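Long-range contacts in bifunctional protein PutA (Bdellovibrio bacteriovorus, PDB 5UR2), which probably oxidises L-proline to L-glutamate in two steps, pairing a flavin-dependent proline dehydrogenase with an NAD-dependent L-glutamate gamma-semialdehyde dehydrogenase in one chain: residues B[481-486]-B[573-577]; B[583-589]-B[775-779]; B[741-745]-B[960-966]; B[599-603]-B[936-940]. The contacts are given in a common frame with arbitrary orientation. Numbering follows the deposited sequence.

Contact 1: B[481-486]-B[573-577]; sequences KMLKAL and FKLIA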
loop_
_atom_site.group_PDB
_atom_site.type_symbol
_atom_site.label_atom_id
_atom_site.label_comp_id
_atom_site.label_asym_id
_atom_site.label_seq_id
_atom_site.Cartn_x
_atom_site.Cartn_y
_atom_site.Cartn_z
ATOM N N LYS B 481 11.573 31.647 26.604
ATOM C CA LYS B 481 12.341 30.406 26.515
ATOM C C LYS B 481 13.284 30.434 25.327
ATOM O O LYS B 481 14.402 29.908 25.401
ATOM C CB LYS B 481 11.404 29.196 26.417
ATOM C CG LYS B 481 10.688 28.902 27.728
ATOM C CD LYS B 481 9.783 27.677 27.635
ATOM C CE LYS B 481 9.057 27.444 28.958
ATOM N NZ LYS B 481 7.691 28.011 28.954
ATOM N N MET B 482 12.842 31.030 24.216
ATOM C CA MET B 482 13.691 31.129 23.034
ATOM C C MET B 482 14.901 32.000 23.320
ATOM O O MET B 482 16.037 31.631 23.002
ATOM C CB MET B 482 12.889 31.693 21.860
ATOM C CG MET B 482 13.588 31.609 20.536
ATOM S SD MET B 482 13.797 29.863 20.080
ATOM C CE MET B 482 15.570 29.673 20.327
ATOM N N LEU B 483 14.671 33.159 23.946
ATOM C CA LEU B 483 15.772 34.051 24.298
ATOM C C LEU B 483 16.669 33.412 25.349
ATOM O O LEU B 483 17.893 33.577 25.316
ATOM C CB LEU B 483 15.215 35.394 24.791
ATOM C CG LEU B 483 14.517 36.264 23.733
ATOM C CD1 LEU B 483 13.686 37.408 24.346
ATOM C CD2 LEU B 483 15.591 36.874 22.850
ATOM N N LYS B 484 16.083 32.663 26.280
ATOM C CA LYS B 484 16.901 31.943 27.245
ATOM C C LYS B 484 17.761 30.888 26.550
ATOM O O LYS B 484 18.967 30.783 26.820
ATOM C CB LYS B 484 15.995 31.297 28.295
ATOM C CG LYS B 484 16.724 30.531 29.367
ATOM C CD LYS B 484 15.742 29.742 30.199
ATOM C CE LYS B 484 16.459 28.650 30.989
ATOM N NZ LYS B 484 15.542 27.886 31.882
ATOM N N ALA B 485 17.168 30.121 25.623
ATOM C CA ALA B 485 17.920 29.080 24.926
ATOM C C ALA B 485 19.031 29.675 24.064
ATOM O O ALA B 485 20.123 29.099 23.962
ATOM C CB ALA B 485 16.977 28.230 24.060
ATOM N N LEU B 486 18.762 30.811 23.417
ATOM C CA LEU B 486 19.801 31.476 22.636
ATOM C C LEU B 486 20.945 31.943 23.529
ATOM O O LEU B 486 22.120 31.797 23.172
ATOM C CB LEU B 486 19.212 32.655 21.856
ATOM C CG LEU B 486 18.381 32.244 20.632
ATOM C CD1 LEU B 486 17.435 33.357 20.230
ATOM C CD2 LEU B 486 19.272 31.843 19.437
ATOM N N PHE B 573 13.426 24.098 22.401
ATOM C CA PHE B 573 14.051 25.415 22.328
ATOM C C PHE B 573 15.564 25.312 22.163
ATOM O O PHE B 573 16.171 26.108 21.431
ATOM C CB PHE B 573 13.689 26.234 23.571
ATOM C CG PHE B 573 12.254 26.657 23.587
ATOM C CD1 PHE B 573 11.847 27.774 22.884
ATOM C CD2 PHE B 573 11.303 25.899 24.245
ATOM C CE1 PHE B 573 10.521 28.146 22.861
ATOM C CE2 PHE B 573 9.972 26.270 24.235
ATOM C CZ PHE B 573 9.577 27.395 23.540
ATOM N N LYS B 574 16.192 24.339 22.828
ATOM C CA LYS B 574 17.633 24.164 22.673
ATOM C C LYS B 574 17.974 23.770 21.232
ATOM O O LYS B 574 18.985 24.218 20.671
ATOM C CB LYS B 574 18.123 23.122 23.689
ATOM C CG LYS B 574 19.632 22.996 23.829
ATOM C CD LYS B 574 20.018 21.959 24.892
ATOM C CE LYS B 574 21.548 21.865 25.079
ATOM N NZ LYS B 574 22.257 21.184 23.945
ATOM N N LEU B 575 17.100 22.976 20.601
ATOM C CA LEU B 575 17.314 22.556 19.219
ATOM C C LEU B 575 17.116 23.712 18.252
ATOM O O LEU B 575 17.846 23.823 17.263
ATOM C CB LEU B 575 16.381 21.394 18.869
ATOM C CG LEU B 575 16.650 20.115 19.661
ATOM C CD1 LEU B 575 15.582 19.050 19.420
ATOM C CD2 LEU B 575 18.039 19.597 19.297
ATOM N N ILE B 576 16.134 24.578 18.507
ATOM C CA ILE B 576 15.971 25.760 17.663
ATOM C C ILE B 576 17.213 26.631 17.732
ATOM O O ILE B 576 17.775 27.034 16.704
ATOM C CB ILE B 576 14.721 26.559 18.068
ATOM C CG1 ILE B 576 13.462 25.778 17.729
ATOM C CG2 ILE B 576 14.713 27.917 17.374
ATOM C CD1 ILE B 576 12.184 26.425 18.258
ATOM N N ALA B 577 17.669 26.918 18.950
ATOM C CA ALA B 577 18.789 27.837 19.113
ATOM C C ALA B 577 20.009 27.368 18.328
ATOM O O ALA B 577 20.689 28.183 17.690
ATOM C CB ALA B 577 19.124 28.009 20.597
#
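Phe573 lays one ring face under the aliphatic part of Lys481: CB of Lys481 stands 3.6 Å from the centroid of the Phe573 ring and only 3° off its normal, a CH-pi contact, while the end of the lysine leads away. Met482 meets the edge of the same ring, its SD 5.3 Å from the centroid of Phe573, a Met-aromatic contact. SD of Met482 also rests 3.5 Å from CG2 of Ile576, and CE of Met482 reaches CB of Ala577 at 3.9 Å. This is helix-helix packing: segments 481-486, on helix 476-491, and 573-577, on helix 572-583 in the aldehyde dehydrogenase part of the chain, cross at -59° with their axes 8.5 Å apart at closest approach. Two small residues, Ala485 and Ala577, meet at the crossing. CB of Ala485 lies 3.5 Å from the backbone O of Phe573 and 4.1 Å from CB of Ala577, and Ala577 in turn has its CB 3.7 Å from O of Ala485. Leu486 closes the far end, with CD2 4.0 Å from CB of Ala577. No hydrogen bond joins the two segments; Leu471 packs on Phe573 and Ile576, and Trp587 of helix 587-611 on Met482.

Contact 2: B[583-589]-B[775-779]; sequences VGKPWAE and FSGQK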
loop_
_atom_site.group_PDB
_atom_site.type_symbol
_atom_site.label_atom_id
_atom_site.label_comp_id
_atom_site.label_asym_id
_atom_site.label_seq_id
_atom_site.Cartn_x
_atom_site.Cartn_y
_atom_site.Cartn_z
ATOM N N VAL B 583 23.339 27.579 11.515
ATOM C CA VAL B 583 22.903 27.541 10.120
ATOM C C VAL B 583 22.256 28.849 9.659
ATOM O O VAL B 583 22.012 29.007 8.453
ATOM C CB VAL B 583 21.951 26.349 9.881
ATOM C CG1 VAL B 583 21.794 26.052 8.417
ATOM C CG2 VAL B 583 22.477 25.120 10.591
ATOM N N GLY B 584 22.003 29.805 10.558
ATOM C CA GLY B 584 21.345 31.043 10.166
ATOM C C GLY B 584 19.855 30.903 9.927
ATOM O O GLY B 584 19.253 31.748 9.256
ATOM N N LYS B 585 19.229 29.872 10.472
ATOM C CA LYS B 585 17.798 29.683 10.272
ATOM C C LYS B 585 17.021 30.653 11.160
ATOM O O LYS B 585 17.226 30.655 12.380
ATOM C CB LYS B 585 17.438 28.231 10.575
ATOM C CG LYS B 585 18.026 27.272 9.525
ATOM C CD LYS B 585 17.296 25.932 9.413
ATOM C CE LYS B 585 16.013 26.014 8.631
ATOM N NZ LYS B 585 15.440 24.658 8.407
ATOM N N PRO B 586 16.143 31.495 10.600
ATOM C CA PRO B 586 15.292 32.353 11.441
ATOM C C PRO B 586 14.436 31.521 12.385
ATOM O O PRO B 586 14.162 30.344 12.130
ATOM C CB PRO B 586 14.422 33.101 10.423
ATOM C CG PRO B 586 15.222 33.065 9.140
ATOM C CD PRO B 586 15.952 31.751 9.160
ATOM N N TRP B 587 14.008 32.157 13.488
ATOM C CA TRP B 587 13.273 31.475 14.559
ATOM C C TRP B 587 12.198 30.506 14.058
ATOM O O TRP B 587 12.175 29.331 14.443
ATOM C CB TRP B 587 12.607 32.485 15.508
ATOM C CG TRP B 587 13.503 33.286 16.423
ATOM C CD1 TRP B 587 14.828 33.574 16.251
ATOM C CD2 TRP B 587 13.113 33.907 17.657
ATOM N NE1 TRP B 587 15.282 34.333 17.305
ATOM C CE2 TRP B 587 14.246 34.554 18.177
ATOM C CE3 TRP B 587 11.914 33.971 18.374
ATOM C CZ2 TRP B 587 14.218 35.258 19.383
ATOM C CZ3 TRP B 587 11.885 34.684 19.560
ATOM C CH2 TRP B 587 13.029 35.309 20.056
ATOM N N ALA B 588 11.265 31.004 13.246
ATOM C CA ALA B 588 10.129 30.186 12.823
ATOM C C ALA B 588 10.559 29.093 11.849
ATOM O O ALA B 588 9.968 28.006 11.841
ATOM C CB ALA B 588 9.040 31.067 12.202
ATOM N N GLU B 589 11.569 29.366 11.017
ATOM C CA GLU B 589 12.122 28.335 10.136
ATOM C C GLU B 589 12.758 27.200 10.933
ATOM O O GLU B 589 12.505 26.022 10.667
ATOM C CB GLU B 589 13.138 28.968 9.190
ATOM C CG GLU B 589 12.508 30.027 8.332
ATOM C CD GLU B 589 11.597 29.403 7.308
ATOM O OE1 GLU B 589 12.098 28.628 6.458
ATOM O OE2 GLU B 589 10.372 29.616 7.413
ATOM N N PHE B 775 14.007 31.436 4.186
ATOM C CA PHE B 775 15.376 30.964 4.416
ATOM C C PHE B 775 16.291 31.408 3.276
ATOM O O PHE B 775 17.179 30.665 2.836
ATOM C CB PHE B 775 15.433 29.446 4.634
ATOM C CG PHE B 775 16.740 28.975 5.226
ATOM C CD1 PHE B 775 17.440 29.778 6.126
ATOM C CD2 PHE B 775 17.280 27.736 4.877
ATOM C CE1 PHE B 775 18.676 29.363 6.672
ATOM C CE2 PHE B 775 18.504 27.310 5.406
ATOM C CZ PHE B 775 19.204 28.124 6.307
ATOM N N SER B 776 16.063 32.633 2.798
ATOM C CA SER B 776 16.896 33.257 1.778
ATOM C C SER B 776 16.987 32.382 0.532
ATOM O O SER B 776 18.031 32.293 -0.108
ATOM C CB SER B 776 18.283 33.582 2.330
ATOM O OG SER B 776 18.173 34.393 3.494
ATOM N N GLY B 777 15.887 31.698 0.218
ATOM C CA GLY B 777 15.818 30.897 -0.980
ATOM C C GLY B 777 16.635 29.627 -0.936
ATOM O O GLY B 777 16.751 28.955 -1.963
ATOM N N GLN B 778 17.177 29.261 0.225
ATOM C CA GLN B 778 18.041 28.083 0.340
ATOM C C GLN B 778 17.220 26.815 0.602
ATOM O O GLN B 778 17.392 26.115 1.602
ATOM C CB GLN B 778 19.083 28.299 1.437
ATOM C CG GLN B 778 19.964 29.571 1.268
ATOM C CD GLN B 778 20.999 29.723 2.393
ATOM O OE1 GLN B 778 22.201 29.543 2.171
ATOM N NE2 GLN B 778 20.527 30.033 3.605
ATOM N N LYS B 779 16.306 26.524 -0.323
ATOM C CA LYS B 779 15.470 25.334 -0.258
ATOM C C LYS B 779 15.410 24.706 -1.634
ATOM O O LYS B 779 15.447 25.412 -2.646
ATOM C CB LYS B 779 14.043 25.636 0.220
ATOM C CG LYS B 779 13.971 26.395 1.537
ATOM C CD LYS B 779 12.534 26.560 2.053
ATOM C CE LYS B 779 12.535 27.424 3.346
ATOM N NZ LYS B 779 11.195 27.599 3.969
HETATM O O HOH W 1 22.016 30.346 5.937
#
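Phe775, with chi1 at -165° (t), sends its ring into the turn between helices 572-583 and 587-611. There the carbonyl oxygens of Val583 and Gly584 lie at the ring edge, 3.6 Å from CZ and CE1 of Phe775 respectively. Gly584, at positive phi, follows the first helix, and Pro586 is the N-cap of the next; CD of Pro586 sits 3.9 Å from CD1 of Phe775. Lys585 bends at chi3 (p), which carries its CE over the ring face, 4.3 Å from the Phe775 centroid, while NZ goes on to a salt bridge with Asp593. Lys779 is extended, t from chi2 to chi4, and its NZ meets OE1 of Glu589 at 2.8 Å in a salt bridge; OE2 of Glu589 (m, m) is hydrogen-bonded to OH of Tyr770. Water 1 joins O of Val583 to NE2 of Gln778. Lys779 directly precedes Cys780, a predicted catalytic residue, so its salt bridge and the packing of the Phe775 ring tie the backbone beside the probable nucleophile to the interhelical connection and the start of helix 587-611.

Contact 3: B[741-745]-B[960-966]; sequences KRCII and YLKQYME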
loop_
_atom_site.group_PDB
_atom_site.type_symbol
_atom_site.label_atom_id
_atom_site.label_comp_id
_atom_site.label_asym_id
_atom_site.label_seq_id
_atom_site.Cartn_x
_atom_site.Cartn_y
_atom_site.Cartn_z
ATOM N N LYS B 741 23.475 -1.946 -4.829
ATOM C CA LYS B 741 23.231 -0.764 -4.022
ATOM C C LYS B 741 21.974 -0.028 -4.477
ATOM O O LYS B 741 21.654 0.026 -5.671
ATOM C CB LYS B 741 24.450 0.161 -4.061
ATOM C CG LYS B 741 25.602 -0.330 -3.159
ATOM C CD LYS B 741 26.861 0.508 -3.265
ATOM C CE LYS B 741 27.961 -0.107 -2.381
ATOM N NZ LYS B 741 29.313 0.557 -2.466
ATOM N N ARG B 742 21.228 0.497 -3.512
ATOM C CA ARG B 742 20.080 1.334 -3.804
ATOM C C ARG B 742 20.383 2.762 -3.388
ATOM O O ARG B 742 20.843 2.997 -2.263
ATOM C CB ARG B 742 18.830 0.847 -3.089
ATOM C CG ARG B 742 17.698 1.878 -3.209
ATOM C CD ARG B 742 16.385 1.327 -2.752
ATOM N NE ARG B 742 15.924 0.279 -3.649
ATOM C CZ ARG B 742 15.194 -0.758 -3.256
ATOM N NH1 ARG B 742 14.840 -0.885 -1.965
ATOM N NH2 ARG B 742 14.829 -1.670 -4.152
ATOM N N CYS B 743 20.108 3.709 -4.288
ATOM C CA CYS B 743 20.265 5.136 -4.015
ATOM C C CYS B 743 18.899 5.780 -3.818
ATOM O O CYS B 743 17.998 5.584 -4.635
ATOM C CB CYS B 743 20.990 5.841 -5.154
ATOM S SG CYS B 743 22.693 5.322 -5.348
ATOM N N ILE B 744 18.749 6.531 -2.733
ATOM C CA ILE B 744 17.565 7.334 -2.472
ATOM C C ILE B 744 18.019 8.790 -2.529
ATOM O O ILE B 744 18.638 9.279 -1.578
ATOM C CB ILE B 744 16.928 6.975 -1.124
ATOM C CG1 ILE B 744 16.691 5.464 -1.048
ATOM C CG2 ILE B 744 15.605 7.731 -0.927
ATOM C CD1 ILE B 744 16.321 4.942 0.351
ATOM N N ILE B 745 17.705 9.493 -3.630
ATOM C CA ILE B 745 18.391 10.729 -4.016
ATOM C C ILE B 745 17.387 11.865 -4.221
ATOM O O ILE B 745 16.410 11.703 -4.958
ATOM C CB ILE B 745 19.191 10.542 -5.318
ATOM C CG1 ILE B 745 20.202 9.408 -5.198
ATOM C CG2 ILE B 745 19.903 11.834 -5.677
ATOM C CD1 ILE B 745 21.343 9.719 -4.303
ATOM N N TYR B 960 7.689 5.669 1.054
ATOM C CA TYR B 960 9.077 6.033 1.341
ATOM C C TYR B 960 9.811 4.956 2.142
ATOM O O TYR B 960 10.933 4.569 1.792
ATOM C CB TYR B 960 9.135 7.358 2.081
ATOM C CG TYR B 960 10.548 7.827 2.283
ATOM C CD1 TYR B 960 11.293 8.309 1.209
ATOM C CD2 TYR B 960 11.140 7.781 3.523
ATOM C CE1 TYR B 960 12.595 8.747 1.368
ATOM C CE2 TYR B 960 12.453 8.225 3.706
ATOM C CZ TYR B 960 13.173 8.702 2.619
ATOM O OH TYR B 960 14.465 9.127 2.773
ATOM N N LEU B 961 9.201 4.478 3.228
ATOM C CA LEU B 961 9.868 3.528 4.114
ATOM C C LEU B 961 10.270 2.238 3.389
ATOM O O LEU B 961 11.308 1.641 3.719
ATOM C CB LEU B 961 8.958 3.206 5.299
ATOM C CG LEU B 961 9.586 2.425 6.445
ATOM C CD1 LEU B 961 10.831 3.179 6.940
ATOM C CD2 LEU B 961 8.556 2.214 7.562
ATOM N N LYS B 962 9.477 1.807 2.400
ATOM C CA LYS B 962 9.770 0.578 1.661
ATOM C C LYS B 962 11.077 0.646 0.875
ATOM O O LYS B 962 11.671 -0.405 0.581
ATOM C CB LYS B 962 8.618 0.257 0.704
ATOM C CG LYS B 962 7.292 -0.071 1.418
ATOM C CD LYS B 962 6.179 -0.222 0.399
ATOM C CE LYS B 962 4.876 -0.566 1.054
ATOM N NZ LYS B 962 3.832 -0.885 0.047
ATOM N N GLN B 963 11.533 1.845 0.519
ATOM C CA GLN B 963 12.814 1.985 -0.180
ATOM C C GLN B 963 13.986 1.496 0.666
ATOM O O GLN B 963 15.054 1.192 0.120
ATOM C CB GLN B 963 13.041 3.448 -0.566
ATOM C CG GLN B 963 12.138 3.975 -1.676
ATOM C CD GLN B 963 12.568 3.470 -3.036
ATOM O OE1 GLN B 963 12.124 2.417 -3.487
ATOM N NE2 GLN B 963 13.492 4.190 -3.670
ATOM N N TYR B 964 13.821 1.464 1.987
ATOM C CA TYR B 964 14.838 0.983 2.906
ATOM C C TYR B 964 14.690 -0.502 3.212
ATOM O O TYR B 964 15.374 -1.002 4.109
ATOM C CB TYR B 964 14.787 1.790 4.214
ATOM C CG TYR B 964 15.158 3.244 4.017
ATOM C CD1 TYR B 964 14.206 4.188 3.636
ATOM C CD2 TYR B 964 16.469 3.664 4.193
ATOM C CE1 TYR B 964 14.557 5.526 3.449
ATOM C CE2 TYR B 964 16.828 4.980 4.024
ATOM C CZ TYR B 964 15.875 5.909 3.653
ATOM O OH TYR B 964 16.284 7.211 3.483
ATOM N N MET B 965 13.839 -1.215 2.468
ATOM C CA MET B 965 13.506 -2.604 2.754
ATOM C C MET B 965 13.506 -3.394 1.452
ATOM O O MET B 965 13.642 -2.830 0.363
ATOM C CB MET B 965 12.148 -2.715 3.489
ATOM C CG MET B 965 12.181 -2.014 4.836
ATOM S SD MET B 965 10.716 -2.238 5.878
ATOM C CE MET B 965 9.437 -1.653 4.790
ATOM N N GLU B 966 13.416 -4.723 1.582
ATOM C CA GLU B 966 13.202 -5.660 0.496
ATOM C C GLU B 966 11.870 -6.366 0.693
ATOM O O GLU B 966 11.570 -6.822 1.803
ATOM C CB GLU B 966 14.315 -6.733 0.403
ATOM C CG GLU B 966 15.661 -6.249 -0.091
ATOM C CD GLU B 966 15.630 -5.862 -1.534
ATOM O OE1 GLU B 966 14.885 -6.520 -2.309
ATOM O OE2 GLU B 966 16.342 -4.893 -1.895
#
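Ile744, Arg742 and Gln963 make up most of this interface. Ile744 and Arg742 lie two residues apart on strand 742-746, so both point their CA-to-CB bonds at segment 960-966, while Cys743 between them turns away. CD1 of Ile744 sits over the face of Tyr964, 3.6 Å from its ring centroid in a CH-pi contact, and 3.7 Å from CB of Gln963; CG2 of Ile744 reaches CE1 of Tyr960 at 3.9 Å. OH of Tyr960 and OH of Tyr964 share a hydrogen bond of 2.7 Å. Strand 742-746 pairs in parallel with strand 711-717 in the Rossmann-type NAD-binding region expected of an aldehyde dehydrogenase, and ends at Glu746, a predicted active-site residue. Facing it, the chain turns from 960-963 into strand 965-973. Arg742 secures that turn: its NH1 donates to O of Gln963 at 3.0 Å and to O of Met965 at 3.3 Å, and OE1 of Gln963 lies over the guanidinium face. Glu966 is paired with Arg632, and Lys962 with Asp959 of the second subunit.

Contact 4: B[599-603]-B[936-940]; sequences DFCRY and AMVDR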
loop_
_atom_site.group_PDB
_atom_site.type_symbol
_atom_site.label_atom_id
_atom_site.label_comp_id
_atom_site.label_asym_id
_atom_site.label_seq_id
_atom_site.Cartn_x
_atom_site.Cartn_y
_atom_site.Cartn_z
ATOM N N ASP B 599 7.988 14.899 13.176
ATOM C CA ASP B 599 7.006 14.283 12.291
ATOM C C ASP B 599 7.576 13.056 11.589
ATOM O O ASP B 599 6.886 12.041 11.467
ATOM C CB ASP B 599 6.499 15.298 11.255
ATOM C CG ASP B 599 5.526 16.320 11.840
ATOM O OD1 ASP B 599 5.018 16.109 12.977
ATOM O OD2 ASP B 599 5.240 17.332 11.134
ATOM N N PHE B 600 8.815 13.147 11.082
ATOM C CA PHE B 600 9.451 11.992 10.437
ATOM C C PHE B 600 9.523 10.806 11.394
ATOM O O PHE B 600 9.166 9.672 11.037
ATOM C CB PHE B 600 10.858 12.364 9.941
ATOM C CG PHE B 600 10.885 13.102 8.615
ATOM C CD1 PHE B 600 10.092 12.685 7.544
ATOM C CD2 PHE B 600 11.728 14.191 8.436
ATOM C CE1 PHE B 600 10.120 13.354 6.319
ATOM C CE2 PHE B 600 11.771 14.885 7.203
ATOM C CZ PHE B 600 10.958 14.457 6.149
ATOM N N CYS B 601 9.988 11.059 12.621
ATOM C CA CYS B 601 10.042 10.039 13.659
ATOM C C CYS B 601 8.700 9.346 13.824
ATOM O O CYS B 601 8.593 8.114 13.735
ATOM C CB CYS B 601 10.452 10.674 14.988
ATOM S SG CYS B 601 12.161 11.186 15.090
ATOM N N ARG B 602 7.658 10.131 14.091
ATOM C CA ARG B 602 6.369 9.521 14.395
ATOM C C ARG B 602 5.770 8.849 13.166
ATOM O O ARG B 602 5.185 7.769 13.276
ATOM C CB ARG B 602 5.412 10.573 14.963
ATOM C CG ARG B 602 5.974 11.246 16.191
ATOM C CD ARG B 602 4.871 11.474 17.186
ATOM N NE ARG B 602 5.306 12.300 18.304
ATOM C CZ ARG B 602 5.926 11.846 19.388
ATOM N NH1 ARG B 602 6.230 10.556 19.512
ATOM N NH2 ARG B 602 6.248 12.692 20.358
ATOM N N TYR B 603 5.923 9.462 11.988
ATOM C CA TYR B 603 5.332 8.894 10.779
ATOM C C TYR B 603 6.011 7.585 10.388
ATOM O O TYR B 603 5.339 6.594 10.080
ATOM C CB TYR B 603 5.409 9.901 9.643
ATOM C CG TYR B 603 4.745 9.473 8.349
ATOM C CD1 TYR B 603 3.411 9.792 8.089
ATOM C CD2 TYR B 603 5.458 8.778 7.370
ATOM C CE1 TYR B 603 2.790 9.422 6.871
ATOM C CE2 TYR B 603 4.857 8.400 6.169
ATOM C CZ TYR B 603 3.525 8.726 5.921
ATOM O OH TYR B 603 2.942 8.356 4.733
ATOM N N ALA B 936 6.459 21.912 2.592
ATOM C CA ALA B 936 5.859 20.581 2.545
ATOM C C ALA B 936 5.949 19.919 3.915
ATOM O O ALA B 936 6.996 19.944 4.560
ATOM C CB ALA B 936 6.561 19.703 1.495
ATOM N N MET B 937 4.850 19.327 4.361
ATOM C CA MET B 937 4.805 18.663 5.658
ATOM C C MET B 937 4.607 17.163 5.486
ATOM O O MET B 937 3.939 16.708 4.552
ATOM C CB MET B 937 3.682 19.224 6.528
ATOM C CG MET B 937 3.793 20.734 6.772
ATOM S SD MET B 937 2.419 21.314 7.780
ATOM C CE MET B 937 2.834 20.652 9.402
ATOM N N VAL B 938 5.194 16.402 6.409
ATOM C CA VAL B 938 4.989 14.962 6.436
ATOM C C VAL B 938 3.502 14.645 6.376
ATOM O O VAL B 938 2.683 15.315 7.016
ATOM C CB VAL B 938 5.628 14.378 7.703
ATOM C CG1 VAL B 938 5.266 12.880 7.847
ATOM C CG2 VAL B 938 7.141 14.613 7.661
ATOM N N ASP B 939 3.160 13.623 5.582
ATOM C CA ASP B 939 1.811 13.093 5.396
ATOM C C ASP B 939 0.942 14.035 4.564
ATOM O O ASP B 939 0.266 13.589 3.634
ATOM C CB ASP B 939 1.169 12.766 6.763
ATOM C CG ASP B 939 -0.223 12.154 6.638
ATOM O OD1 ASP B 939 -0.366 11.075 6.007
ATOM O OD2 ASP B 939 -1.179 12.739 7.213
ATOM N N ARG B 940 0.971 15.335 4.860
ATOM C CA ARG B 940 0.151 16.295 4.118
ATOM C C ARG B 940 0.646 16.498 2.690
ATOM O O ARG B 940 -0.168 16.610 1.766
ATOM C CB ARG B 940 0.117 17.638 4.846
ATOM C CG ARG B 940 -0.378 17.576 6.268
ATOM C CD ARG B 940 -0.608 18.961 6.819
ATOM N NE ARG B 940 -0.844 18.891 8.247
ATOM C CZ ARG B 940 -1.142 19.933 9.021
ATOM N NH1 ARG B 940 -1.244 21.160 8.515
ATOM N NH2 ARG B 940 -1.331 19.740 10.316
HETATM O O HOH W 2 6.214 17.715 8.601
HETATM O O HOH W 3 0.666 9.517 3.900
#
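Apolar packing of a valine against one side of a helix joins segment 599-603, midway along helix 587-611, to the loop between strands 926-929 and 946-947. Val938 spreads its methyls over three helix residues: CG2 lies 3.5 Å from CE1 of Phe600, over the ring face, and 3.7 Å from CB of Asp599, while CG1 is 3.5 Å from CB of Tyr603. No direct hydrogen bond crosses, but two waters bridge polar groups at the margins. Water 2 donates to OD2 of Asp599 (2.7 Å) and accepts from N of Val938 (2.8 Å); water 3 links OH of Tyr603 (2.7 Å) with OD1 of Asp939 (2.8 Å). Asp599 also accepts from N of Glu468 and, like O of Val938, from ND2 of Asn467, so Asn467 bonds to both segments. Arg940 O bonds Ser625 of the second subunit, placing the loop's far end at the dimer interface. The contact thus seats this loop on helix 587-611 within the aldehyde dehydrogenase fold, the Phe600 side chain about 8 Å from that of Glu746, a predicted active-site residue.

In the fold
Helix 587-611 is the common thread: its N-terminal end takes part in contact 2 and its middle in contact 4, whose centres lie 19 Å apart. Contact 1 touches contact 2 through Trp587, with CG of Met482 3.6 Å from CE3 of Trp587, so helices 476-491, 572-583 and 587-611 pack as one block. Contacts 2, 3 and 4 approach the predicted aldehyde dehydrogenase site from different segments: the side chains of Lys779, Ile744 and Phe600 are about 8, 7 and 8 Å from that of Glu746, and the side chain of Lys779 is about 6 Å from that of its neighbour Cys780. Contacts 3 and 4, with centres 17 Å apart, both reach the second subunit; contact 1 lies away from these sites.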